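Local structure of C-domain type II peptide synthetase (Streptomyces globisporus, 4ZNM) at residues A[70-78]-A[187-195]; A[129-140]-A[151-159]. The protein belongs to the condensation domains of peptide synthetases and has the two-lobed fold of the CoA-dependent acyltransferase superfamily. One frame throughout, in Å; residues are numbered along the deposited sequence.

Contact 1 (A[70-78]-A[187-195]); sequences VVVRHEALR and LPEPAQHAE
Gln-192 turns sharply at its second torsion (chi2 -63°), and this bend lays its amide against the chain at Glu-75, whereas Arg-73, with CG anti to its N and an extended chain as far as NE, carries its guanidinium to the Leu-187 to Pro-190 end. The glutamine amide grips the backbone twice. Its NE2 donates to Arg-73 O (3.0 Å) almost straight, at 172°, with the acceptor in the amide plane. Its OE1 takes the N-H of Glu-75, whose N lies 2.8 Å away and above the amide carbonyl plane. The Glu-75 carboxylate stacks on this amide, the two planes 23° apart, and Glu-75 CD comes 3.7 Å from Gln-192 CG. A carbonyl at the C-terminal end of helix 60-73 is thus satisfied by the N-cap residue of helix 193-203, a junction between two helix ends running through one side chain. Waters extend it: one joins Ala-76 N, Gln-192 OE1 and His-193 N, and another links Glu-75 OE1 to Ala-194 N, so the carboxylate sits near the start of helix 193-203, where its charge would probably be favourable. Closer to residue 187, Arg-73 NH2 donates a hydrogen bond to Pro-188 O (2.8 Å), nearly in line with the carbonyl. Aliphatic groups sandwich the guanidinium, Leu-187 CD1 above the centre of one face, 3.8 Å from Arg-73 CZ, and Pro-190 CD toward the rim of the other, 3.6 Å from Arg-73 NH2. Asp-171 of helix 162-180 holds both Arg-73 NE, in a salt bridge, and His-74 NE2. The other nitrogen of that histidine, ND1, reaches Ala-191 O through a water, while Pro-190 CB approaches the ring obliquely, 4.1 Å from His-74 CE1.

Contact 2 (A[129-140]-A[151-159]); sequences LSVRELPLLRAV and LVLIAHHTA. With NA (sodium ion), chain C.
Val-131 sets its CB squarely over the His-156 ring, 3.6 Å from the centroid and 8° off the normal, a CH-pi contact. In the ring plane Leu-129 O meets the edge, 3.0 Å from His-156 CD2. Both ring nitrogens have partners, ND1 in Thr-158 OG1 (2.8 Å) and NE2 in Gly-43 O, which fix the ring's rotation. His-156 and His-157 begin the HHxxxD signature of condensation domains. From here the two segments run back as an antiparallel hairpin, with Arg-138/Ile-154 and Val-140/Val-152 as hydrogen-bonded pairs. Between these pairs packing is tight: Ala-139 CB lies 3.5 Å from Leu-153 CD2. On the other face of the sheet Ile-154 CG2 touches Arg-138 CB (3.7 Å), and a bend at chi3 (-77°) brings the centre of the Arg-138 guanidinium over that methyl, with NH1 bonded to Thr-127 and Gly-128.

The loop before the first strand is looser and faces solvent at Glu-133 and Pro-135. There a sodium ion is bound by Ser-130 O, Glu-133 O, Pro-135 O and a water, with Ser-130 OG adding a second bond from that residue in the conformer described; the peptide before Pro-135 is cis.

Helix 162-180 packs on Leu-153 and Ala-155, helix 110-125 on Val-140 and Val-152, and strands 101-104 and 47-55 flank the hairpin in the sheet.

Overall arrangement
Contacts 1 and 2 lie on the same side of the chain's centre, their own centres 15 Å apart. The order along the chain is 70-78, 129-140, 151-159, 187-195, so the hairpin of contact 2 falls between the two halves of contact 1. They meet directly where the turn after helix 60-73 rests on the loop leading into strand 137-143: Leu-77 O is 3.5 Å from Leu-136 CB. Val-70, Val-71 and Leu-77 also pack on Leu-137. Helix 162-180 serves both, through Asp-171 in contact 1 and Met-165 in contact 2. Contact 2 thus lies within the condensation-domain sheet, while contact 1 ties the end of helix 60-73, which packs on that sheet, to the start of helix 193-203.

Contact 1 (A[70-78]-A[187-195])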
ATOM      1  N   VAL A  70      19.296   0.026 -11.566  0.54 19.25           N
ATOM      2  CA  VAL A  70      18.120   0.669 -11.004  0.54 21.22           C
ATOM      3  C   VAL A  70      18.339   0.988  -9.529  0.54 21.25           C
ATOM      4  O   VAL A  70      17.708   1.901  -8.990  0.54 21.96           O
ATOM      5  CB  VAL A  70      16.840  -0.185 -11.220  0.54 20.58           C
ATOM      6  CG1 VAL A  70      16.725  -1.344 -10.223  0.54 22.96           C
ATOM      7  CG2 VAL A  70      15.601   0.699 -11.107  0.54 25.60           C
ATOM      8  N   VAL A  71      19.255   0.267  -8.886  1.00 20.58           N
ATOM      9  CA  VAL A  71      19.637   0.569  -7.516  1.00 18.94           C
ATOM     10  C   VAL A  71      20.597   1.760  -7.501  1.00 18.29           C
ATOM     11  O   VAL A  71      20.503   2.619  -6.623  1.00 23.55           O
ATOM     12  CB  VAL A  71      20.264  -0.649  -6.832  1.00 25.15           C
ATOM     13  CG1 VAL A  71      20.890  -0.246  -5.496  1.00 25.87           C
ATOM     14  CG2 VAL A  71      19.170  -1.727  -6.607  1.00 25.14           C
ATOM     15  N   VAL A  72      21.499   1.831  -8.478  1.00 22.72           N
ATOM     16  CA  VAL A  72      22.390   2.981  -8.565  1.00 20.40           C
ATOM     17  C   VAL A  72      21.541   4.222  -8.828  1.00 25.91           C
ATOM     18  O   VAL A  72      21.805   5.278  -8.286  1.00 22.65           O
ATOM     19  CB  VAL A  72      23.433   2.821  -9.633  1.00 25.56           C
ATOM     20  CG1 VAL A  72      24.134   4.142  -9.890  1.00 29.78           C
ATOM     21  CG2 VAL A  72      24.441   1.712  -9.259  1.00 31.26           C
ATOM     22  N   ARG A  73      20.522   4.068  -9.665  1.00 21.58           N
ATOM     23  CA  ARG A  73      19.666   5.180 -10.082  1.00 26.14           C
ATOM     24  C   ARG A  73      18.882   5.844  -8.944  1.00 24.48           C
ATOM     25  O   ARG A  73      18.692   7.056  -8.952  1.00 21.56           O
ATOM     26  CB  ARG A  73      18.684   4.665 -11.129  1.00 25.28           C
ATOM     27  CG  ARG A  73      17.621   5.641 -11.561  1.00 27.15           C
ATOM     28  CD  ARG A  73      16.900   5.117 -12.790  1.00 24.83           C
ATOM     29  NE  ARG A  73      15.765   5.956 -13.119  1.00 21.08           N
ATOM     30  CZ  ARG A  73      15.804   7.002 -13.938  1.00 27.48           C
ATOM     31  NH1 ARG A  73      16.927   7.343 -14.576  1.00 26.43           N
ATOM     32  NH2 ARG A  73      14.695   7.703 -14.134  1.00 27.84           N
ATOM     33  N   HIS A  74      18.420   5.045  -7.989  1.00 24.16           N
ATOM     34  CA  HIS A  74      17.517   5.522  -6.936  1.00 22.41           C
ATOM     35  C   HIS A  74      18.160   5.404  -5.549  1.00 23.62           C
ATOM     36  O   HIS A  74      18.294   4.299  -5.001  1.00 22.79           O
ATOM     37  CB  HIS A  74      16.209   4.738  -6.954  1.00 20.55           C
ATOM     38  CG  HIS A  74      15.408   4.944  -8.198  1.00 23.26           C
ATOM     39  ND1 HIS A  74      14.822   6.154  -8.512  1.00 21.28           N
ATOM     40  CD2 HIS A  74      15.105   4.101  -9.218  1.00 24.24           C
ATOM     41  CE1 HIS A  74      14.213   6.051  -9.682  1.00 22.98           C
ATOM     42  NE2 HIS A  74      14.365   4.813 -10.126  1.00 21.81           N
ATOM     43  N   GLU A  75      18.526   6.543  -4.974  1.00 25.64           N
ATOM     44  CA  GLU A  75      19.150   6.565  -3.633  1.00 24.98           C
ATOM     45  C   GLU A  75      18.318   5.900  -2.547  1.00 23.82           C
ATOM     46  O   GLU A  75      18.877   5.292  -1.641  1.00 23.22           O
ATOM     47  CB  GLU A  75      19.441   7.998  -3.183  1.00 26.11           C
ATOM     48  CG  GLU A  75      20.633   8.570  -3.864  1.00 31.44           C
ATOM     49  CD  GLU A  75      20.900  10.033  -3.542  1.00 44.58           C
ATOM     50  OE1 GLU A  75      20.184  10.634  -2.691  1.00 37.15           O
ATOM     51  OE2 GLU A  75      21.850  10.568  -4.164  1.00 47.66           O
ATOM     52  N   ALA A  76      16.997   6.025  -2.613  1.00 23.37           N
ATOM     53  CA  ALA A  76      16.158   5.399  -1.607  1.00 21.99           C
ATOM     54  C   ALA A  76      16.437   3.899  -1.535  1.00 22.76           C
ATOM     55  O   ALA A  76      16.259   3.307  -0.485  1.00 21.20           O
ATOM     56  CB  ALA A  76      14.690   5.642  -1.889  1.00 22.11           C
ATOM     57  N   LEU A  77      16.867   3.294  -2.648  1.00 19.19           N
ATOM     58  CA  LEU A  77      17.084   1.842  -2.692  1.00 23.41           C
ATOM     59  C   LEU A  77      18.442   1.427  -2.131  1.00 20.87           C
ATOM     60  O   LEU A  77      18.781   0.245  -2.143  1.00 23.82           O
ATOM     61  CB  LEU A  77      16.986   1.302  -4.131  1.00 21.55           C
ATOM     62  CG  LEU A  77      15.604   1.414  -4.803  1.00 17.86           C
ATOM     63  CD1 LEU A  77      15.619   0.810  -6.187  1.00 24.27           C
ATOM     64  CD2 LEU A  77      14.557   0.755  -3.968  1.00 22.94           C
ATOM     65  N   ARG A  78      19.200   2.420  -1.686  1.00 21.80           N
ATOM     66  CA  ARG A  78      20.526   2.269  -1.116  1.00 24.43           C
ATOM     67  C   ARG A  78      20.591   3.008   0.214  1.00 22.40           C
ATOM     68  O   ARG A  78      21.679   3.245   0.723  1.00 25.51           O
ATOM     69  CB  ARG A  78      21.608   2.860  -2.043  1.00 26.01           C
ATOM     70  CG  ARG A  78      21.666   2.299  -3.348  1.00 26.74           C
ATOM     71  CD  ARG A  78      22.788   2.923  -4.108  1.00 25.84           C
ATOM     72  NE  ARG A  78      22.446   4.052  -4.967  1.00 25.92           N
ATOM     73  CZ  ARG A  78      23.002   5.256  -4.863  1.00 28.37           C
ATOM     74  NH1 ARG A  78      23.845   5.533  -3.880  1.00 28.68           N
ATOM     75  NH2 ARG A  78      22.689   6.208  -5.731  1.00 31.01           N
ATOM     76  N   LEU A 187      14.854   7.743 -20.091  1.00 29.48           N
ATOM     77  CA  LEU A 187      14.211   7.930 -18.805  1.00 34.42           C
ATOM     78  C   LEU A 187      14.436   9.366 -18.382  1.00 31.68           C
ATOM     79  O   LEU A 187      15.517   9.898 -18.595  1.00 30.96           O
ATOM     80  CB  LEU A 187      14.782   6.972 -17.748  1.00 34.41           C
ATOM     81  CG  LEU A 187      14.567   5.476 -17.985  1.00 33.26           C
ATOM     82  CD1 LEU A 187      15.262   4.670 -16.890  1.00 34.41           C
ATOM     83  CD2 LEU A 187      13.082   5.153 -18.027  1.00 30.09           C
ATOM     84  N   PRO A 188      13.428   9.999 -17.772  1.00 33.66           N
ATOM     85  CA  PRO A 188      13.697  11.316 -17.191  1.00 39.88           C
ATOM     86  C   PRO A 188      14.684  11.225 -16.011  1.00 36.49           C
ATOM     87  O   PRO A 188      14.800  10.190 -15.377  1.00 33.06           O
ATOM     88  CB  PRO A 188      12.312  11.782 -16.739  1.00 41.34           C
ATOM     89  CG  PRO A 188      11.538  10.517 -16.500  1.00 46.11           C
ATOM     90  CD  PRO A 188      12.040   9.556 -17.535  1.00 43.29           C
ATOM     91  N   GLU A 189      15.404  12.294 -15.733  1.00 40.26           N
ATOM     92  CA  GLU A 189      16.272  12.326 -14.572  1.00 35.55           C
ATOM     93  C   GLU A 189      15.388  12.341 -13.317  1.00 36.26           C
ATOM     94  O   GLU A 189      14.490  13.162 -13.205  1.00 36.44           O
ATOM     95  CB  GLU A 189      17.195  13.552 -14.625  1.00 51.48           C
ATOM     96  CG  GLU A 189      18.389  13.520 -13.657  1.00 71.87           C
ATOM     97  CD  GLU A 189      19.426  12.447 -13.999  1.00 84.78           C
ATOM     98  OE1 GLU A 189      19.463  11.960 -15.161  1.00 76.65           O
ATOM     99  OE2 GLU A 189      20.211  12.095 -13.093  1.00 92.33           O
ATOM    100  N   PRO A 190      15.605  11.399 -12.389  1.00 27.53           N
ATOM    101  CA  PRO A 190      14.672  11.421 -11.270  1.00 29.89           C
ATOM    102  C   PRO A 190      15.118  12.332 -10.149  1.00 31.01           C
ATOM    103  O   PRO A 190      16.302  12.551  -9.916  1.00 34.65           O
ATOM    104  CB  PRO A 190      14.655   9.960 -10.807  1.00 30.48           C
ATOM    105  CG  PRO A 190      16.040   9.472 -11.109  1.00 27.74           C
ATOM    106  CD  PRO A 190      16.529  10.249 -12.322  1.00 30.01           C
ATOM    107  N   ALA A 191      14.147  12.852  -9.437  1.00 26.32           N
ATOM    108  CA  ALA A 191      14.431  13.518  -8.180  1.00 29.27           C
ATOM    109  C   ALA A 191      14.693  12.397  -7.156  1.00 29.84           C
ATOM    110  O   ALA A 191      14.050  11.345  -7.191  1.00 28.39           O
ATOM    111  CB  ALA A 191      13.276  14.396  -7.768  1.00 31.99           C
ATOM    112  N   GLN A 192      15.662  12.597  -6.279  1.00 28.92           N
ATOM    113  CA  GLN A 192      15.919  11.620  -5.232  1.00 24.65           C
ATOM    114  C   GLN A 192      15.015  11.844  -4.001  1.00 27.66           C
ATOM    115  O   GLN A 192      14.535  12.962  -3.744  1.00 27.35           O
ATOM    116  CB  GLN A 192      17.381  11.688  -4.822  1.00 26.36           C
ATOM    117  CG  GLN A 192      18.353  11.374  -5.932  1.00 28.23           C
ATOM    118  CD  GLN A 192      18.208   9.962  -6.448  1.00 32.01           C
ATOM    119  OE1 GLN A 192      17.651   9.092  -5.797  1.00 27.55           O
ATOM    120  NE2 GLN A 192      18.689   9.742  -7.639  1.00 33.20           N
ATOM    121  N   HIS A 193      14.783  10.789  -3.229  1.00 19.26           N
ATOM    122  CA  HIS A 193      13.915  10.916  -2.086  1.00 21.93           C
ATOM    123  C   HIS A 193      14.433  11.966  -1.080  1.00 26.13           C
ATOM    124  O   HIS A 193      13.639  12.600  -0.421  1.00 22.56           O
ATOM    125  CB  HIS A 193      13.758   9.598  -1.370  1.00 22.76           C
ATOM    126  CG  HIS A 193      12.771   9.656  -0.253  1.00 21.83           C
ATOM    127  ND1 HIS A 193      13.145   9.605   1.070  1.00 24.42           N
ATOM    128  CD2 HIS A 193      11.424   9.801  -0.258  1.00 22.11           C
ATOM    129  CE1 HIS A 193      12.070   9.704   1.837  1.00 27.40           C
ATOM    130  NE2 HIS A 193      11.013   9.838   1.058  1.00 23.30           N
ATOM    131  N   ALA A 194      15.754  12.165  -0.996  1.00 25.21           N
ATOM    132  CA  ALA A 194      16.306  13.115  -0.055  1.00 25.89           C
ATOM    133  C   ALA A 194      15.825  14.498  -0.426  1.00 28.39           C
ATOM    134  O   ALA A 194      15.600  15.331   0.440  1.00 27.99           O
ATOM    135  CB  ALA A 194      17.811  13.067  -0.040  1.00 32.65           C
ATOM    136  N   GLU A 195      15.676  14.746  -1.717  0.51 21.61           N
ATOM    137  CA  GLU A 195      15.201  16.046  -2.155  0.51 24.93           C
ATOM    138  C   GLU A 195      13.770  16.258  -1.647  0.51 22.59           C
ATOM    139  O   GLU A 195      13.415  17.353  -1.186  0.51 23.48           O
ATOM    140  CB  GLU A 195      15.264  16.170  -3.679  0.51 25.02           C
ATOM    141  CG  GLU A 195      16.653  15.958  -4.287  0.51 30.53           C
ATOM    142  CD  GLU A 195      16.602  15.928  -5.811  0.51 31.76           C
ATOM    143  OE1 GLU A 195      16.058  16.896  -6.385  0.51 32.72           O
ATOM    144  OE2 GLU A 195      17.073  14.939  -6.414  0.51 22.87           O
TER
HETATM  145  O   HOH W   1      17.949   9.195 -16.732  1.00 38.99           O
HETATM  146  O   HOH W   2      14.333   8.338  -6.843  1.00 24.36           O
HETATM  147  O   HOH W   3      17.646  10.085  -1.610  1.00 28.46           O
HETATM  148  O   HOH W   4      15.343   8.004  -4.164  1.00 24.79           O

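Contact 2 (A[129-140]-A[151-159])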
ATOM      1  N   LEU A 129      13.577  -9.242   4.458  1.00 25.71           N
ATOM      2  CA  LEU A 129      14.467  -8.320   3.757  1.00 26.22           C
ATOM      3  C   LEU A 129      14.789  -7.175   4.725  1.00 24.35           C
ATOM      4  O   LEU A 129      13.948  -6.338   4.981  1.00 28.73           O
ATOM      5  CB  LEU A 129      13.793  -7.824   2.481  1.00 29.54           C
ATOM      6  CG  LEU A 129      14.526  -6.774   1.650  1.00 37.47           C
ATOM      7  CD1 LEU A 129      15.878  -7.282   1.258  1.00 49.57           C
ATOM      8  CD2 LEU A 129      13.737  -6.421   0.392  1.00 43.07           C
ATOM      9  N   SER A 130      15.998  -7.177   5.264  0.55 20.55           N
ATOM     10  CA  SER A 130      16.422  -6.205   6.269  0.55 21.68           C
ATOM     11  C   SER A 130      16.448  -4.788   5.728  0.55 21.71           C
ATOM     12  O   SER A 130      16.614  -4.580   4.518  0.55 23.78           O
ATOM     13  CB  SER A 130      17.808  -6.567   6.777  0.55 19.71           C
ATOM     14  OG  SER A 130      18.769  -6.289   5.781  0.55 25.98           O
ATOM     15  N   VAL A 131      16.265  -3.814   6.622  1.00 22.42           N
ATOM     16  CA  VAL A 131      16.488  -2.406   6.265  1.00 22.53           C
ATOM     17  C   VAL A 131      17.883  -1.953   6.747  1.00 21.96           C
ATOM     18  O   VAL A 131      18.399  -0.902   6.369  1.00 22.66           O
ATOM     19  CB  VAL A 131      15.376  -1.501   6.859  1.00 21.51           C
ATOM     20  CG1 VAL A 131      15.555  -1.361   8.359  1.00 22.96           C
ATOM     21  CG2 VAL A 131      15.382  -0.164   6.122  1.00 24.37           C
ATOM     22  N   ARG A 132      18.487  -2.753   7.606  1.00 23.27           N
ATOM     23  CA  ARG A 132      19.713  -2.338   8.299  1.00 28.49           C
ATOM     24  C   ARG A 132      20.950  -2.484   7.417  1.00 30.69           C
ATOM     25  O   ARG A 132      22.001  -1.911   7.706  1.00 28.17           O
ATOM     26  CB  ARG A 132      19.886  -3.133   9.600  1.00 27.53           C
ATOM     27  CG  ARG A 132      18.846  -2.701  10.638  1.00 25.22           C
ATOM     28  CD  ARG A 132      19.194  -3.126  12.082  1.00 28.69           C
ATOM     29  NE  ARG A 132      19.214  -4.586  12.177  1.00 36.68           N
ATOM     30  CZ  ARG A 132      18.144  -5.340  12.425  1.00 38.41           C
ATOM     31  NH1 ARG A 132      18.262  -6.661  12.492  1.00 40.04           N
ATOM     32  NH2 ARG A 132      16.953  -4.782  12.614  1.00 35.49           N
ATOM     33  N   GLU A 133      20.828  -3.229   6.325  1.00 22.86           N
ATOM     34  CA  GLU A 133      21.916  -3.285   5.347  1.00 23.90           C
ATOM     35  C   GLU A 133      21.380  -3.654   3.989  1.00 26.10           C
ATOM     36  O   GLU A 133      20.298  -4.175   3.890  1.00 22.90           O
ATOM     37  CB  GLU A 133      23.005  -4.290   5.775  1.00 33.36           C
ATOM     38  CG  GLU A 133      22.599  -5.734   5.745  1.00 49.55           C
ATOM     39  CD  GLU A 133      21.954  -6.204   7.025  1.00 87.57           C
ATOM     40  OE1 GLU A 133      21.893  -5.418   7.992  1.00107.44           O
ATOM     41  OE2 GLU A 133      21.512  -7.370   7.070  1.00100.86           O
ATOM     42  N   LEU A 134      22.145  -3.386   2.943  1.00 22.03           N
ATOM     43  CA  LEU A 134      21.713  -3.739   1.588  1.00 26.96           C
ATOM     44  C   LEU A 134      21.646  -5.272   1.461  1.00 24.92           C
ATOM     45  O   LEU A 134      22.335  -5.966   2.189  1.00 25.40           O
ATOM     46  CB  LEU A 134      22.667  -3.128   0.566  1.00 30.08           C
ATOM     47  CG  LEU A 134      22.865  -1.601   0.695  1.00 27.89           C
ATOM     48  CD1 LEU A 134      23.643  -1.023  -0.450  1.00 31.41           C
ATOM     49  CD2 LEU A 134      21.530  -0.850   0.832  1.00 25.10           C
ATOM     50  N   PRO A 135      20.809  -5.795   0.549  1.00 24.86           N
ATOM     51  CA  PRO A 135      20.002  -5.000  -0.384  1.00 20.21           C
ATOM     52  C   PRO A 135      18.686  -4.521   0.229  1.00 19.62           C
ATOM     53  O   PRO A 135      18.215  -5.069   1.211  1.00 20.95           O
ATOM     54  CB  PRO A 135      19.736  -5.969  -1.527  1.00 21.68           C
ATOM     55  CG  PRO A 135      19.638  -7.309  -0.853  1.00 24.46           C
ATOM     56  CD  PRO A 135      20.644  -7.248   0.306  1.00 27.13           C
ATOM     57  N   LEU A 136      18.110  -3.498  -0.379  1.00 18.03           N
ATOM     58  CA  LEU A 136      16.770  -3.055  -0.073  1.00 20.09           C
ATOM     59  C   LEU A 136      15.784  -3.431  -1.186  1.00 22.90           C
ATOM     60  O   LEU A 136      14.589  -3.126  -1.096  1.00 21.05           O
ATOM     61  CB  LEU A 136      16.790  -1.550   0.127  1.00 19.54           C
ATOM     62  CG  LEU A 136      17.628  -1.090   1.333  1.00 21.35           C
ATOM     63  CD1 LEU A 136      17.607   0.422   1.370  1.00 24.75           C
ATOM     64  CD2 LEU A 136      17.083  -1.678   2.609  1.00 24.93           C
ATOM     65  N   LEU A 137      16.295  -4.073  -2.248  1.00 20.72           N
ATOM     66  CA  LEU A 137      15.472  -4.529  -3.366  1.00 19.96           C
ATOM     67  C   LEU A 137      16.048  -5.859  -3.802  1.00 21.99           C
ATOM     68  O   LEU A 137      17.242  -5.941  -4.005  1.00 21.66           O
ATOM     69  CB  LEU A 137      15.499  -3.536  -4.531  1.00 20.74           C
ATOM     70  CG  LEU A 137      14.890  -3.963  -5.872  1.00 24.80           C
ATOM     71  CD1 LEU A 137      13.350  -4.019  -5.815  1.00 24.58           C
ATOM     72  CD2 LEU A 137      15.320  -3.009  -7.021  1.00 23.60           C
ATOM     73  N   ARG A 138      15.211  -6.881  -3.910  1.00 19.21           N
ATOM     74  CA  ARG A 138      15.614  -8.139  -4.528  1.00 20.31           C
ATOM     75  C   ARG A 138      14.668  -8.507  -5.651  1.00 24.29           C
ATOM     76  O   ARG A 138      13.532  -8.034  -5.693  1.00 18.05           O
ATOM     77  CB  ARG A 138      15.622  -9.278  -3.537  1.00 24.19           C
ATOM     78  CG  ARG A 138      16.688  -9.173  -2.490  1.00 31.18           C
ATOM     79  CD  ARG A 138      16.888 -10.501  -1.746  1.00 30.24           C
ATOM     80  NE  ARG A 138      15.850 -10.763  -0.745  1.00 37.95           N
ATOM     81  CZ  ARG A 138      14.795 -11.556  -0.919  1.00 38.89           C
ATOM     82  NH1 ARG A 138      13.936 -11.726   0.097  1.00 31.90           N
ATOM     83  NH2 ARG A 138      14.601 -12.188  -2.090  1.00 42.60           N
ATOM     84  N   ALA A 139      15.127  -9.407  -6.512  1.00 27.50           N
ATOM     85  CA  ALA A 139      14.314  -9.889  -7.617  1.00 23.30           C
ATOM     86  C   ALA A 139      14.438 -11.387  -7.775  1.00 19.81           C
ATOM     87  O   ALA A 139      15.536 -11.971  -7.657  1.00 20.96           O
ATOM     88  CB  ALA A 139      14.720  -9.219  -8.891  1.00 21.81           C
ATOM     89  N   VAL A 140      13.306 -11.995  -8.076  1.00 19.46           N
ATOM     90  CA  VAL A 140      13.240 -13.409  -8.361  1.00 18.25           C
ATOM     91  C   VAL A 140      12.502 -13.549  -9.712  1.00 20.29           C
ATOM     92  O   VAL A 140      11.374 -13.099  -9.864  1.00 20.11           O
ATOM     93  CB  VAL A 140      12.526 -14.171  -7.246  1.00 21.54           C
ATOM     94  CG1 VAL A 140      12.466 -15.639  -7.559  1.00 23.33           C
ATOM     95  CG2 VAL A 140      13.226 -13.935  -5.910  1.00 25.83           C
ATOM     96  N   LEU A 151       8.205 -12.065 -13.091  1.00 17.60           N
ATOM     97  CA  LEU A 151       9.246 -11.364 -12.371  1.00 18.28           C
ATOM     98  C   LEU A 151       8.673 -10.853 -11.051  1.00 21.29           C
ATOM     99  O   LEU A 151       7.694 -10.089 -11.070  1.00 22.72           O
ATOM    100  CB  LEU A 151       9.768 -10.195 -13.189  1.00 15.78           C
ATOM    101  CG  LEU A 151      10.837  -9.371 -12.450  1.00 19.69           C
ATOM    102  CD1 LEU A 151      12.070 -10.199 -12.038  1.00 23.95           C
ATOM    103  CD2 LEU A 151      11.222  -8.160 -13.261  1.00 32.01           C
ATOM    104  N   VAL A 152       9.261 -11.271  -9.934  1.00 20.42           N
ATOM    105  CA  VAL A 152       8.842 -10.789  -8.611  1.00 17.24           C
ATOM    106  C   VAL A 152       9.880  -9.850  -8.025  1.00 19.14           C
ATOM    107  O   VAL A 152      11.045 -10.192  -7.895  1.00 19.50           O
ATOM    108  CB  VAL A 152       8.604 -11.923  -7.611  1.00 22.12           C
ATOM    109  CG1 VAL A 152       8.123 -11.370  -6.256  1.00 23.75           C
ATOM    110  CG2 VAL A 152       7.604 -12.932  -8.174  1.00 19.68           C
ATOM    111  N   LEU A 153       9.437  -8.654  -7.678  1.00 21.80           N
ATOM    112  CA  LEU A 153      10.272  -7.738  -6.940  1.00 19.88           C
ATOM    113  C   LEU A 153       9.812  -7.580  -5.491  1.00 23.93           C
ATOM    114  O   LEU A 153       8.606  -7.564  -5.169  1.00 20.79           O
ATOM    115  CB  LEU A 153      10.281  -6.384  -7.631  1.00 20.39           C
ATOM    116  CG  LEU A 153      10.655  -6.391  -9.115  1.00 21.93           C
ATOM    117  CD1 LEU A 153      10.673  -4.927  -9.620  1.00 22.20           C
ATOM    118  CD2 LEU A 153      12.001  -7.091  -9.332  1.00 23.99           C
ATOM    119  N   ILE A 154      10.789  -7.436  -4.618  1.00 17.50           N
ATOM    120  CA  ILE A 154      10.522  -7.164  -3.222  1.00 19.00           C
ATOM    121  C   ILE A 154      11.440  -6.066  -2.744  1.00 19.08           C
ATOM    122  O   ILE A 154      12.624  -6.044  -3.048  1.00 20.96           O
ATOM    123  CB  ILE A 154      10.680  -8.414  -2.384  1.00 21.85           C
ATOM    124  CG1 ILE A 154      10.371  -8.094  -0.924  1.00 24.21           C
ATOM    125  CG2 ILE A 154      12.047  -8.996  -2.572  1.00 23.01           C
ATOM    126  CD1 ILE A 154      10.316  -9.333  -0.059  1.00 21.88           C
ATOM    127  N   ALA A 155      10.855  -5.138  -2.005  1.00 17.12           N
ATOM    128  CA  ALA A 155      11.577  -3.976  -1.527  1.00 22.80           C
ATOM    129  C   ALA A 155      11.109  -3.641  -0.132  1.00 19.55           C
ATOM    130  O   ALA A 155       9.939  -3.843   0.210  1.00 16.81           O
ATOM    131  CB  ALA A 155      11.333  -2.801  -2.448  1.00 23.26           C
ATOM    132  N   HIS A 156      12.011  -3.095   0.666  1.00 18.24           N
ATOM    133  CA  HIS A 156      11.631  -2.698   1.994  1.00 21.79           C
ATOM    134  C   HIS A 156      10.673  -1.520   1.900  1.00 22.14           C
ATOM    135  O   HIS A 156      10.856  -0.590   1.113  1.00 22.15           O
ATOM    136  CB  HIS A 156      12.839  -2.354   2.854  1.00 20.98           C
ATOM    137  CG  HIS A 156      12.546  -2.504   4.308  1.00 19.56           C
ATOM    138  ND1 HIS A 156      11.970  -1.503   5.064  1.00 18.13           N
ATOM    139  CD2 HIS A 156      12.667  -3.574   5.128  1.00 18.38           C
ATOM    140  CE1 HIS A 156      11.775  -1.947   6.299  1.00 21.33           C
ATOM    141  NE2 HIS A 156      12.192  -3.201   6.359  1.00 20.32           N
ATOM    142  N   HIS A 157       9.632  -1.576   2.711  1.00 19.28           N
ATOM    143  CA  HIS A 157       8.509  -0.660   2.563  1.00 19.04           C
ATOM    144  C   HIS A 157       8.787   0.708   3.208  1.00 20.81           C
ATOM    145  O   HIS A 157       7.984   1.651   3.068  1.00 22.94           O
ATOM    146  CB  HIS A 157       7.279  -1.370   3.124  1.00 22.12           C
ATOM    147  CG  HIS A 157       5.963  -0.755   2.738  1.00 23.13           C
ATOM    148  ND1 HIS A 157       5.824   0.225   1.774  1.00 26.07           N
ATOM    149  CD2 HIS A 157       4.718  -0.991   3.208  1.00 27.57           C
ATOM    150  CE1 HIS A 157       4.552   0.560   1.668  1.00 26.76           C
ATOM    151  NE2 HIS A 157       3.859  -0.161   2.530  1.00 28.70           N
ATOM    152  N   THR A 158       9.928   0.828   3.906  1.00 19.08           N
ATOM    153  CA  THR A 158      10.450   2.154   4.276  1.00 21.44           C
ATOM    154  C   THR A 158      11.073   2.854   3.070  1.00 21.94           C
ATOM    155  O   THR A 158      11.232   4.073   3.076  1.00 21.73           O
ATOM    156  CB  THR A 158      11.549   2.089   5.410  1.00 20.43           C
ATOM    157  OG1 THR A 158      12.632   1.238   4.989  1.00 23.43           O
ATOM    158  CG2 THR A 158      10.977   1.601   6.745  1.00 17.97           C
ATOM    159  N   ALA A 159      11.404   2.075   2.033  1.00 18.95           N
ATOM    160  CA  ALA A 159      12.125   2.556   0.867  1.00 21.03           C
ATOM    161  C   ALA A 159      11.224   2.770  -0.360  1.00 20.74           C
ATOM    162  O   ALA A 159      11.601   3.481  -1.264  1.00 24.23           O
ATOM    163  CB  ALA A 159      13.236   1.561   0.507  1.00 22.42           C
TER
HETATM  164 NA    NA C 501      18.592  -5.610   3.404  1.00 23.63          NA
HETATM  165  O   HOH W   5      18.796  -7.850   3.338  1.00 30.08           O